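Local coordinates for protein nitrilotriacetate monooxygenase component B (Bacillus cereus ATCC 14579, PDB 3BPK) that probably binds FMN and acts as the flavin-reductase component of a monooxygenase, presumably with NADH or NADPH as electron donor, at residues S35-K38 with L42-A45; N51-A54 with I60-S63; D73-A78 with A154-I159; A132-E137 with E169-K174. One frame throughout, in Å; residues are numbered along the deposited sequence.

The four contacts sample one antiparallel sheet from its interior to its outer end. Contacts 1 and 2 both hold strand 42-54, the first against strand 28-36 and the second against strand 59-65; their centres lie about 19 Å apart, and each rests on a pair of backbone hydrogen bonds. Contact 3 has none: a helix lies on the sheet through small side chains, a leucine and a bridging water, and its Asn77 ties it to contact 1. These three are buried. Contacts 2, 3 and 4, but not contact 1, reach the second subunit. Contact 4, whose centre is about 17 Å from the centre of the chain, is partly buried and relies on one leucine and a ring edge.

Contact 1: S35-K38 with L42-A45; sequences SVTK and LNGA
Ser35 opens this pairing with both of its backbone polar atoms turned on Asn43: Ser35 N donates to Asn43 O at 3.1 Å, and Asn43 N returns a shorter bond of 2.8 Å to Ser35 O. The Ser35 hydroxyl, set between its own backbone N and carbonyl carbon (chi1 63°), lies on the same face as the Asn43 side chain, with Ser35 OG 3.9 Å from Asn43 CB. Asn77 of helix 73-81 draws the two side chains together, its amide nitrogen binding both Ser35 OG and Asn43 OD1. At Val36 the strands form the non-hydrogen-bonded pair with Leu42. The contact thus belongs to the antiparallel beta hairpin of strands 28-36 and 42-54, within the flavin-reductase-like domain, next to its connecting loop. On the face away from Asn77, Val36 CG2 meets Leu42 CD1 at 3.8 Å, the two side chains crossing obliquely; Val126 and Pro127 pack nearby. Thr37 leaves the strand, yet its methyl still reaches back: Thr37 CG2 stands 3.2 Å from Asn43 OD1, the side chains nearly perpendicular. The Thr37 hydroxyl faces other partners, Asn107 and the backbone N of Val41, while Glu110 takes the amide nitrogen of Asn43.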
loop_
_atom_site.group_PDB
_atom_site.type_symbol
_atom_site.label_atom_id
_atom_site.label_comp_id
_atom_site.label_asym_id
_atom_site.label_seq_id
_atom_site.Cartn_x
_atom_site.Cartn_y
_atom_site.Cartn_z
ATOM N N SER B 35 1.579 18.313 -6.711
ATOM C CA SER B 35 2.628 18.315 -7.715
ATOM C C SER B 35 2.392 19.576 -8.547
ATOM O O SER B 35 1.299 20.173 -8.490
ATOM C CB SER B 35 2.536 17.036 -8.594
ATOM O OG SER B 35 1.311 16.985 -9.331
ATOM N N VAL B 36 3.406 19.989 -9.306
ATOM C CA VAL B 36 3.315 21.275 -10.038
ATOM C C VAL B 36 3.576 21.049 -11.522
ATOM O O VAL B 36 4.492 20.290 -11.875
ATOM C CB VAL B 36 4.313 22.316 -9.445
ATOM C CG1 VAL B 36 4.278 23.618 -10.266
ATOM C CG2 VAL B 36 3.925 22.635 -7.978
ATOM N N THR B 37 2.762 21.699 -12.376
ATOM C CA THR B 37 2.933 21.572 -13.838
ATOM C C THR B 37 4.088 22.445 -14.341
ATOM O O THR B 37 4.580 23.314 -13.605
ATOM C CB THR B 37 1.660 21.989 -14.608
ATOM O OG1 THR B 37 1.493 23.425 -14.526
ATOM C CG2 THR B 37 0.395 21.291 -14.085
ATOM N N LYS B 38 4.503 22.238 -15.608
ATOM C CA LYS B 38 5.533 23.093 -16.196
ATOM C C LYS B 38 5.060 24.554 -16.267
ATOM O O LYS B 38 5.890 25.482 -16.318
ATOM C CB LYS B 38 5.940 22.617 -17.593
ATOM C CG LYS B 38 6.826 21.379 -17.618
ATOM C CD LYS B 38 7.529 21.219 -18.972
ATOM C CE LYS B 38 6.554 21.218 -20.161
ATOM N NZ LYS B 38 5.196 20.618 -19.879
ATOM N N LEU B 42 -0.577 24.288 -9.349
ATOM C CA LEU B 42 -0.506 23.292 -8.274
ATOM C C LEU B 42 -1.657 22.280 -8.398
ATOM O O LEU B 42 -2.812 22.617 -8.165
ATOM C CB LEU B 42 -0.562 23.985 -6.910
ATOM C CG LEU B 42 -0.421 23.093 -5.678
ATOM C CD1 LEU B 42 0.937 22.382 -5.689
ATOM C CD2 LEU B 42 -0.611 23.904 -4.396
ATOM N N ASN B 43 -1.325 21.040 -8.755
ATOM C CA ASN B 43 -2.307 19.987 -8.834
ATOM C C ASN B 43 -2.357 19.229 -7.513
ATOM O O ASN B 43 -1.353 19.196 -6.755
ATOM C CB ASN B 43 -1.932 18.991 -9.949
ATOM C CG ASN B 43 -2.274 19.489 -11.351
ATOM O OD1 ASN B 43 -1.431 19.452 -12.225
ATOM N ND2 ASN B 43 -3.538 19.920 -11.566
ATOM N N GLY B 44 -3.497 18.583 -7.250
ATOM C CA GLY B 44 -3.633 17.681 -6.090
ATOM C C GLY B 44 -4.655 16.626 -6.417
ATOM O O GLY B 44 -5.662 16.887 -7.105
ATOM N N ALA B 45 -4.390 15.425 -5.908
ATOM C CA ALA B 45 -5.340 14.304 -6.071
ATOM C C ALA B 45 -5.057 13.216 -5.061
ATOM O O ALA B 45 -3.934 13.098 -4.594
ATOM C CB ALA B 45 -5.255 13.746 -7.467
#

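Contact 2: N51-A54 with I60-S63; sequences NIVA and ISVS
Ser61 and Asn51 are joined by two backbone bonds, Ser61 N to Asn51 O at 2.8 Å and Asn51 N to Ser61 O at 3.1 Å. The side chain of Ser61 shows how a small residue can serve several neighbours. Its CB lies against a methyl group, 3.5 Å from Val53 CG2, which also rests over the carbonyl carbon of Ile60. With chi1 at 56°, the hydroxyl sits between the backbone N and carbonyl carbon of its own residue. Ser61 OG is 3.4 Å from Asn51 O, a weak bond at most, and 2.8 Å from a water that donates to Ile52 O. Asn51 turns its amide oxygen back on its own strand: Asn51 OD1 accepts from Ile52 N at 2.7 Å, in the carbonyl plane and on a lone pair. Its ND2 bonds to the backbone O of Phe50 of the second subunit, whose Ser63 likewise binds Val53 O. Ile52 and Ile60 form the adjoining non-hydrogen-bonded pair, from which their side chains diverge. Beyond them Val53 and Ala54 both face Leu59, a classic beta bulge close to the turn of an antiparallel hairpin that contributes to the subunit interface.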
loop_
_atom_site.group_PDB
_atom_site.type_symbol
_atom_site.label_atom_id
_atom_site.label_comp_id
_atom_site.label_asym_id
_atom_site.label_seq_id
_atom_site.Cartn_x
_atom_site.Cartn_y
_atom_site.Cartn_z
ATOM N N ASN B 51 1.712 3.039 -0.054
ATOM C CA ASN B 51 2.239 2.398 1.157
ATOM C C ASN B 51 3.684 2.789 1.393
ATOM O O ASN B 51 4.294 3.552 0.613
ATOM C CB ASN B 51 2.078 0.859 1.124
ATOM C CG ASN B 51 1.720 0.274 2.491
ATOM O OD1 ASN B 51 2.346 0.607 3.487
ATOM N ND2 ASN B 51 0.682 -0.579 2.554
ATOM N N ILE B 52 4.238 2.258 2.484
ATOM C CA ILE B 52 5.664 2.408 2.780
ATOM C C ILE B 52 6.468 1.445 1.905
ATOM O O ILE B 52 5.991 0.336 1.600
ATOM C CB ILE B 52 5.911 2.079 4.298
ATOM C CG1 ILE B 52 5.042 2.953 5.230
ATOM C CG2 ILE B 52 7.373 2.238 4.644
ATOM C CD1 ILE B 52 5.027 2.448 6.684
ATOM N N VAL B 53 7.692 1.841 1.532
ATOM C CA VAL B 53 8.621 0.942 0.823
ATOM C C VAL B 53 9.766 0.503 1.766
ATOM O O VAL B 53 10.071 -0.675 1.875
ATOM C CB VAL B 53 9.171 1.600 -0.470
ATOM C CG1 VAL B 53 10.332 0.813 -1.061
ATOM C CG2 VAL B 53 8.043 1.813 -1.515
ATOM N N ALA B 54 10.363 1.465 2.458
ATOM C CA ALA B 54 11.506 1.176 3.357
ATOM C C ALA B 54 11.687 2.331 4.323
ATOM O O ALA B 54 11.149 3.420 4.116
ATOM C CB ALA B 54 12.807 0.988 2.554
ATOM N N ILE B 60 8.549 5.738 0.071
ATOM C CA ILE B 60 7.102 5.465 -0.026
ATOM C C ILE B 60 6.752 5.201 -1.486
ATOM O O ILE B 60 7.535 5.527 -2.398
ATOM C CB ILE B 60 6.238 6.599 0.559
ATOM C CG1 ILE B 60 6.436 7.902 -0.212
ATOM C CG2 ILE B 60 6.611 6.819 2.044
ATOM C CD1 ILE B 60 5.663 8.017 -1.517
ATOM N N SER B 61 5.605 4.563 -1.704
ATOM C CA SER B 61 5.150 4.299 -3.088
ATOM C C SER B 61 3.736 4.785 -3.308
ATOM O O SER B 61 2.886 4.689 -2.410
ATOM C CB SER B 61 5.199 2.796 -3.387
ATOM O OG SER B 61 4.441 2.057 -2.433
ATOM N N VAL B 62 3.477 5.269 -4.528
ATOM C CA VAL B 62 2.104 5.625 -4.911
ATOM C C VAL B 62 1.951 5.157 -6.355
ATOM O O VAL B 62 2.745 5.543 -7.218
ATOM C CB VAL B 62 1.885 7.148 -4.874
ATOM C CG1 VAL B 62 0.459 7.493 -5.291
ATOM C CG2 VAL B 62 2.147 7.702 -3.487
ATOM N N SER B 63 0.970 4.290 -6.605
ATOM C CA SER B 63 0.742 3.840 -7.982
ATOM C C SER B 63 -0.311 4.721 -8.642
ATOM O O SER B 63 -1.452 4.795 -8.157
ATOM C CB SER B 63 0.354 2.364 -8.011
ATOM O OG SER B 63 0.260 1.933 -9.348
HETATM O O HOH W 1 5.229 -0.284 -1.045
#

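Contact 3: D73-A78 with A154-I159; sequences DTSRNA and ACDLLI
Helix-on-sheet packing, buried and bridged by a water, brings Ser75 and Ala78 of helix 73-81 over Asp156 and Leu158 of strand 155-168. The axes of the two short segments come no closer than 9.7 Å and make an angle of 49°, a separation bridged by side chains; no direct hydrogen bond crosses it. Leu158 fills the interval. Its CG is anti to the carbonyl carbon (chi1 -56°), and its CD1 methyl comes against two successive turns of the helix, 4.1 Å from Ser75 OG in the conformer described and 4.2 Å from Ala78 CB. The spacing of three residues between Ser75 and Ala78 puts both on the helical side that faces the strand. Two residues back along the strand, Asp156 projects toward the helix as well, and there the chemistry turns polar. In that same conformer Ser75 OG donates to a water at 2.9 Å, and the water donates to Asp156 OD2 at 2.7 Å. That carboxylate oxygen also forms a salt bridge with Arg66, which helps to fix the group and probably stabilises its negative charge. Leu157, alternating with these two, points away from the helix and packs against Leu157 of the second subunit. As in the split-barrel FMN-binding fold of flavin-reductase-like proteins, a helix packs on one side of an antiparallel strand and the other subunit on the other.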
loop_
_atom_site.group_PDB
_atom_site.type_symbol
_atom_site.label_atom_id
_atom_site.label_comp_id
_atom_site.label_asym_id
_atom_site.label_seq_id
_atom_site.Cartn_x
_atom_site.Cartn_y
_atom_site.Cartn_z
ATOM N N ASP B 73 -1.535 13.725 -14.815
ATOM C CA ASP B 73 -0.852 14.940 -14.390
ATOM C C ASP B 73 0.125 14.675 -13.236
ATOM O O ASP B 73 1.275 15.133 -13.241
ATOM C CB ASP B 73 -1.881 15.980 -13.934
ATOM C CG ASP B 73 -2.591 16.668 -15.099
ATOM O OD1 ASP B 73 -2.136 16.545 -16.249
ATOM O OD2 ASP B 73 -3.605 17.342 -14.848
ATOM N N THR B 74 -0.349 13.937 -12.233
ATOM C CA THR B 74 0.498 13.749 -11.038
ATOM C C THR B 74 1.836 13.099 -11.413
ATOM O O THR B 74 2.897 13.535 -10.942
ATOM C CB THR B 74 -0.232 12.927 -9.947
ATOM O OG1 THR B 74 -1.382 13.660 -9.500
ATOM C CG2 THR B 74 0.704 12.582 -8.776
ATOM N N SER B 75 1.807 12.053 -12.258
ATOM C CA SER B 75 3.052 11.387 -12.668
ATOM C C SER B 75 3.928 12.247 -13.552
ATOM O O SER B 75 5.164 12.305 -13.375
ATOM C CB SER B 75 2.733 10.081 -13.392
ATOM O OG SER B 75 2.038 9.278 -12.489
ATOM N N ARG B 76 3.297 12.897 -14.539
ATOM C CA ARG B 76 4.029 13.840 -15.399
ATOM C C ARG B 76 4.739 14.904 -14.576
ATOM O O ARG B 76 5.918 15.210 -14.799
ATOM C CB ARG B 76 3.105 14.579 -16.370
ATOM C CG ARG B 76 2.673 13.801 -17.557
ATOM C CD ARG B 76 2.393 14.752 -18.722
ATOM N NE ARG B 76 1.340 15.742 -18.451
ATOM C CZ ARG B 76 0.042 15.558 -18.710
ATOM N NH1 ARG B 76 -0.845 16.521 -18.445
ATOM N NH2 ARG B 76 -0.376 14.403 -19.223
ATOM N N ASN B 77 4.006 15.498 -13.635
ATOM C CA ASN B 77 4.553 16.595 -12.822
ATOM C C ASN B 77 5.660 16.078 -11.892
ATOM O O ASN B 77 6.655 16.759 -11.682
ATOM C CB ASN B 77 3.459 17.175 -11.935
ATOM C CG ASN B 77 2.355 17.882 -12.712
ATOM O OD1 ASN B 77 2.473 18.171 -13.916
ATOM N ND2 ASN B 77 1.289 18.203 -12.008
ATOM N N ALA B 78 5.468 14.876 -11.326
ATOM C CA ALA B 78 6.478 14.318 -10.428
ATOM C C ALA B 78 7.768 14.023 -11.186
ATOM O O ALA B 78 8.857 14.247 -10.673
ATOM C CB ALA B 78 5.964 13.058 -9.745
ATOM N N ALA B 154 -0.253 0.417 -17.792
ATOM C CA ALA B 154 -1.496 0.710 -17.094
ATOM C C ALA B 154 -1.261 1.787 -16.033
ATOM O O ALA B 154 -2.208 2.447 -15.594
ATOM C CB ALA B 154 -2.017 -0.531 -16.396
ATOM N N CYS B 155 -0.022 1.878 -15.538
ATOM C CA CYS B 155 0.236 2.781 -14.394
ATOM C C CYS B 155 1.700 3.115 -14.285
ATOM O O CYS B 155 2.525 2.545 -14.989
ATOM C CB CYS B 155 -0.215 2.113 -13.083
ATOM S SG CYS B 155 0.853 0.734 -12.578
ATOM N N ASP B 156 2.034 4.063 -13.399
ATOM C CA ASP B 156 3.414 4.335 -13.031
ATOM C C ASP B 156 3.462 4.252 -11.535
ATOM O O ASP B 156 2.708 4.961 -10.840
ATOM C CB ASP B 156 3.840 5.734 -13.482
ATOM C CG ASP B 156 3.831 5.844 -14.998
ATOM O OD1 ASP B 156 4.834 5.400 -15.593
ATOM O OD2 ASP B 156 2.773 6.253 -15.540
ATOM N N LEU B 157 4.347 3.385 -11.059
ATOM C CA LEU B 157 4.541 3.254 -9.615
ATOM C C LEU B 157 5.633 4.245 -9.233
ATOM O O LEU B 157 6.793 4.091 -9.652
ATOM C CB LEU B 157 4.939 1.819 -9.284
ATOM C CG LEU B 157 5.066 1.489 -7.807
ATOM C CD1 LEU B 157 3.799 1.718 -7.051
ATOM C CD2 LEU B 157 5.494 0.013 -7.662
ATOM N N LEU B 158 5.255 5.271 -8.465
ATOM C CA LEU B 158 6.199 6.340 -8.087
ATOM C C LEU B 158 6.825 5.945 -6.774
ATOM O O LEU B 158 6.109 5.704 -5.801
ATOM C CB LEU B 158 5.473 7.670 -7.912
ATOM C CG LEU B 158 4.672 8.110 -9.172
ATOM C CD1 LEU B 158 4.020 9.482 -8.860
ATOM C CD2 LEU B 158 5.513 8.154 -10.485
ATOM N N ILE B 159 8.157 5.900 -6.749
ATOM C CA ILE B 159 8.886 5.657 -5.503
ATOM C C ILE B 159 9.442 6.999 -5.032
ATOM O O ILE B 159 10.242 7.626 -5.744
ATOM C CB ILE B 159 10.064 4.654 -5.706
ATOM C CG1 ILE B 159 9.569 3.330 -6.345
ATOM C CG2 ILE B 159 10.763 4.387 -4.379
ATOM C CD1 ILE B 159 8.420 2.644 -5.575
HETATM O O HOH W 2 0.744 7.553 -14.360
#

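Contact 4: A132-E137 with E169-K174; sequences ANIRME and EHLYEK
Leu171 lays its CD1 methyl against the CB of Asn133, 3.7 Å away, and this is the main apolar touch between the start of strand 134-146 and the short 3-10 turn that follows strand 155-168. CG anti to the carbonyl carbon (chi1 -64°) and an extended chi2 carry Leu171 CD1 across to Asn133. The same Leu171 CD1 approaches Ile134 CG1 more loosely, at 4.3 Å. Leu182 of helix 179-182 packs on both Leu171 and Ile134, completing a small apolar cluster, while Ser24 of the second subunit also touches Ile134.

Beside this cluster, at Asn133 and His170, the contact becomes polar without forming a hydrogen bond. In the asparagine conformer described, Asn133 OD1 lies at the edge of the His170 ring, near its plane, 3.7 Å from His170 CE1. The amide and the ring stand almost perpendicular, their planes 87° apart. One face of the same imidazole is turned to its own neighbour, with Leu171 CG 3.6 Å above the plane and offset toward the rim. In this conformer Asn133 ND2 bonds to Asp90 and, weakly, to Ser92. Asn133 is also paired through its backbone with Ala168, and the residue leading into strand 134-146 is thereby held beside the last residues of strand 155-168. A backbone bond of 3.1 Å from Tyr172 N to Glu169 O closes the turn. With His170 exposed, this is the outer end of the antiparallel pair 134-146 and 155-168, consistent with the split barrel of flavin-reductase-like proteins, where the 3-10 turn leads into the small hairpin of strands 172-173 and 176-177.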
loop_
_atom_site.group_PDB
_atom_site.type_symbol
_atom_site.label_atom_id
_atom_site.label_comp_id
_atom_site.label_asym_id
_atom_site.label_seq_id
_atom_site.Cartn_x
_atom_site.Cartn_y
_atom_site.Cartn_z
ATOM N N ALA B 132 -3.344 19.595 5.974
ATOM C CA ALA B 132 -2.849 18.298 6.459
ATOM C C ALA B 132 -2.173 18.405 7.817
ATOM O O ALA B 132 -1.478 19.405 8.094
ATOM C CB ALA B 132 -1.857 17.713 5.453
ATOM N N ASN B 133 -2.352 17.371 8.650
ATOM C CA ASN B 133 -1.672 17.272 9.931
ATOM C C ASN B 133 -0.299 16.569 9.806
ATOM O O ASN B 133 0.563 16.705 10.667
ATOM C CB ASN B 133 -2.597 16.576 10.943
ATOM C CG ASN B 133 -3.820 17.437 11.293
ATOM O OD1 ASN B 133 -3.722 18.316 12.149
ATOM N ND2 ASN B 133 -4.964 17.197 10.631
ATOM N N ILE B 134 -0.118 15.775 8.743
ATOM C CA ILE B 134 1.188 15.174 8.484
ATOM C C ILE B 134 1.397 15.262 6.988
ATOM O O ILE B 134 0.508 14.903 6.184
ATOM C CB ILE B 134 1.272 13.672 8.911
ATOM C CG1 ILE B 134 0.985 13.489 10.415
ATOM C CG2 ILE B 134 2.689 13.069 8.519
ATOM C CD1 ILE B 134 0.910 12.018 10.860
ATOM N N ARG B 135 2.542 15.799 6.605
ATOM C CA ARG B 135 2.929 15.757 5.200
ATOM C C ARG B 135 4.407 15.526 5.023
ATOM O O ARG B 135 5.227 15.796 5.925
ATOM C CB ARG B 135 2.448 16.989 4.472
ATOM C CG ARG B 135 3.244 18.253 4.750
ATOM C CD ARG B 135 2.657 19.452 3.969
ATOM N NE ARG B 135 3.622 20.541 4.006
ATOM C CZ ARG B 135 3.835 21.346 5.056
ATOM N NH1 ARG B 135 3.094 21.273 6.156
ATOM N NH2 ARG B 135 4.803 22.238 4.977
HETATM N N MSE B 136 4.751 15.008 3.852
HETATM C CA MSE B 136 6.112 14.572 3.576
HETATM C C MSE B 136 6.560 15.136 2.255
HETATM O O MSE B 136 5.938 14.877 1.223
HETATM C CB MSE B 136 6.123 13.039 3.471
HETATM C CG MSE B 136 5.867 12.363 4.853
HETATM SE SE MSE B 136 5.458 10.470 4.679
HETATM C CE MSE B 136 3.604 10.732 4.175
ATOM N N GLU B 137 7.643 15.906 2.287
ATOM C CA GLU B 137 8.232 16.405 1.043
ATOM C C GLU B 137 8.997 15.247 0.465
ATOM O O GLU B 137 9.817 14.613 1.179
ATOM C CB GLU B 137 9.203 17.553 1.310
ATOM C CG GLU B 137 8.547 18.766 1.954
ATOM C CD GLU B 137 9.533 19.899 2.237
ATOM O OE1 GLU B 137 10.556 20.000 1.521
ATOM O OE2 GLU B 137 9.228 20.699 3.150
ATOM N N GLU B 169 2.258 19.105 16.148
ATOM C CA GLU B 169 2.888 18.841 17.432
ATOM C C GLU B 169 1.938 18.049 18.333
ATOM O O GLU B 169 2.397 17.167 19.083
ATOM C CB GLU B 169 3.347 20.139 18.121
ATOM C CG GLU B 169 4.182 19.904 19.404
ATOM C CD GLU B 169 3.350 19.738 20.697
ATOM O OE1 GLU B 169 2.115 19.958 20.689
ATOM O OE2 GLU B 169 3.957 19.386 21.735
ATOM N N HIS B 170 0.635 18.326 18.250
ATOM C CA HIS B 170 -0.313 17.606 19.115
ATOM C C HIS B 170 -0.422 16.106 18.850
ATOM O O HIS B 170 -0.957 15.378 19.702
ATOM C CB HIS B 170 -1.716 18.238 19.121
ATOM C CG HIS B 170 -2.482 18.013 17.852
ATOM N ND1 HIS B 170 -2.343 18.827 16.745
ATOM C CD2 HIS B 170 -3.382 17.061 17.507
ATOM C CE1 HIS B 170 -3.126 18.386 15.774
ATOM N NE2 HIS B 170 -3.769 17.318 16.212
ATOM N N LEU B 171 0.061 15.663 17.681
ATOM C CA LEU B 171 0.042 14.237 17.308
ATOM C C LEU B 171 1.312 13.493 17.680
ATOM O O LEU B 171 1.366 12.268 17.638
ATOM C CB LEU B 171 -0.152 14.088 15.767
ATOM C CG LEU B 171 -1.492 14.600 15.255
ATOM C CD1 LEU B 171 -1.568 14.441 13.737
ATOM C CD2 LEU B 171 -2.641 13.870 15.948
ATOM N N TYR B 172 2.361 14.228 18.009
ATOM C CA TYR B 172 3.681 13.628 18.104
ATOM C C TYR B 172 4.032 13.415 19.566
ATOM O O TYR B 172 3.868 14.342 20.376
ATOM C CB TYR B 172 4.676 14.579 17.450
ATOM C CG TYR B 172 6.096 14.090 17.395
ATOM C CD1 TYR B 172 6.628 13.541 16.222
ATOM C CD2 TYR B 172 6.922 14.184 18.513
ATOM C CE1 TYR B 172 7.930 13.118 16.166
ATOM C CE2 TYR B 172 8.238 13.759 18.465
ATOM C CZ TYR B 172 8.748 13.240 17.278
ATOM O OH TYR B 172 10.055 12.812 17.230
ATOM N N GLU B 173 4.458 12.201 19.904
ATOM C CA GLU B 173 4.842 11.877 21.286
ATOM C C GLU B 173 5.976 10.862 21.288
ATOM O O GLU B 173 5.776 9.709 20.890
ATOM C CB GLU B 173 3.624 11.344 22.063
ATOM C CG GLU B 173 3.938 10.637 23.407
ATOM C CD GLU B 173 4.386 11.582 24.497
ATOM O OE1 GLU B 173 3.897 11.431 25.646
ATOM O OE2 GLU B 173 5.229 12.463 24.219
ATOM N N LYS B 174 7.160 11.287 21.733
ATOM C CA LYS B 174 8.321 10.419 21.828
ATOM C C LYS B 174 8.593 9.693 20.501
ATOM O O LYS B 174 8.909 8.493 20.488
ATOM C CB LYS B 174 8.126 9.390 22.952
ATOM C CG LYS B 174 7.999 10.013 24.348
ATOM C CD LYS B 174 8.115 8.916 25.401
ATOM C CE LYS B 174 6.770 8.574 26.001
ATOM N NZ LYS B 174 6.693 9.122 27.411
#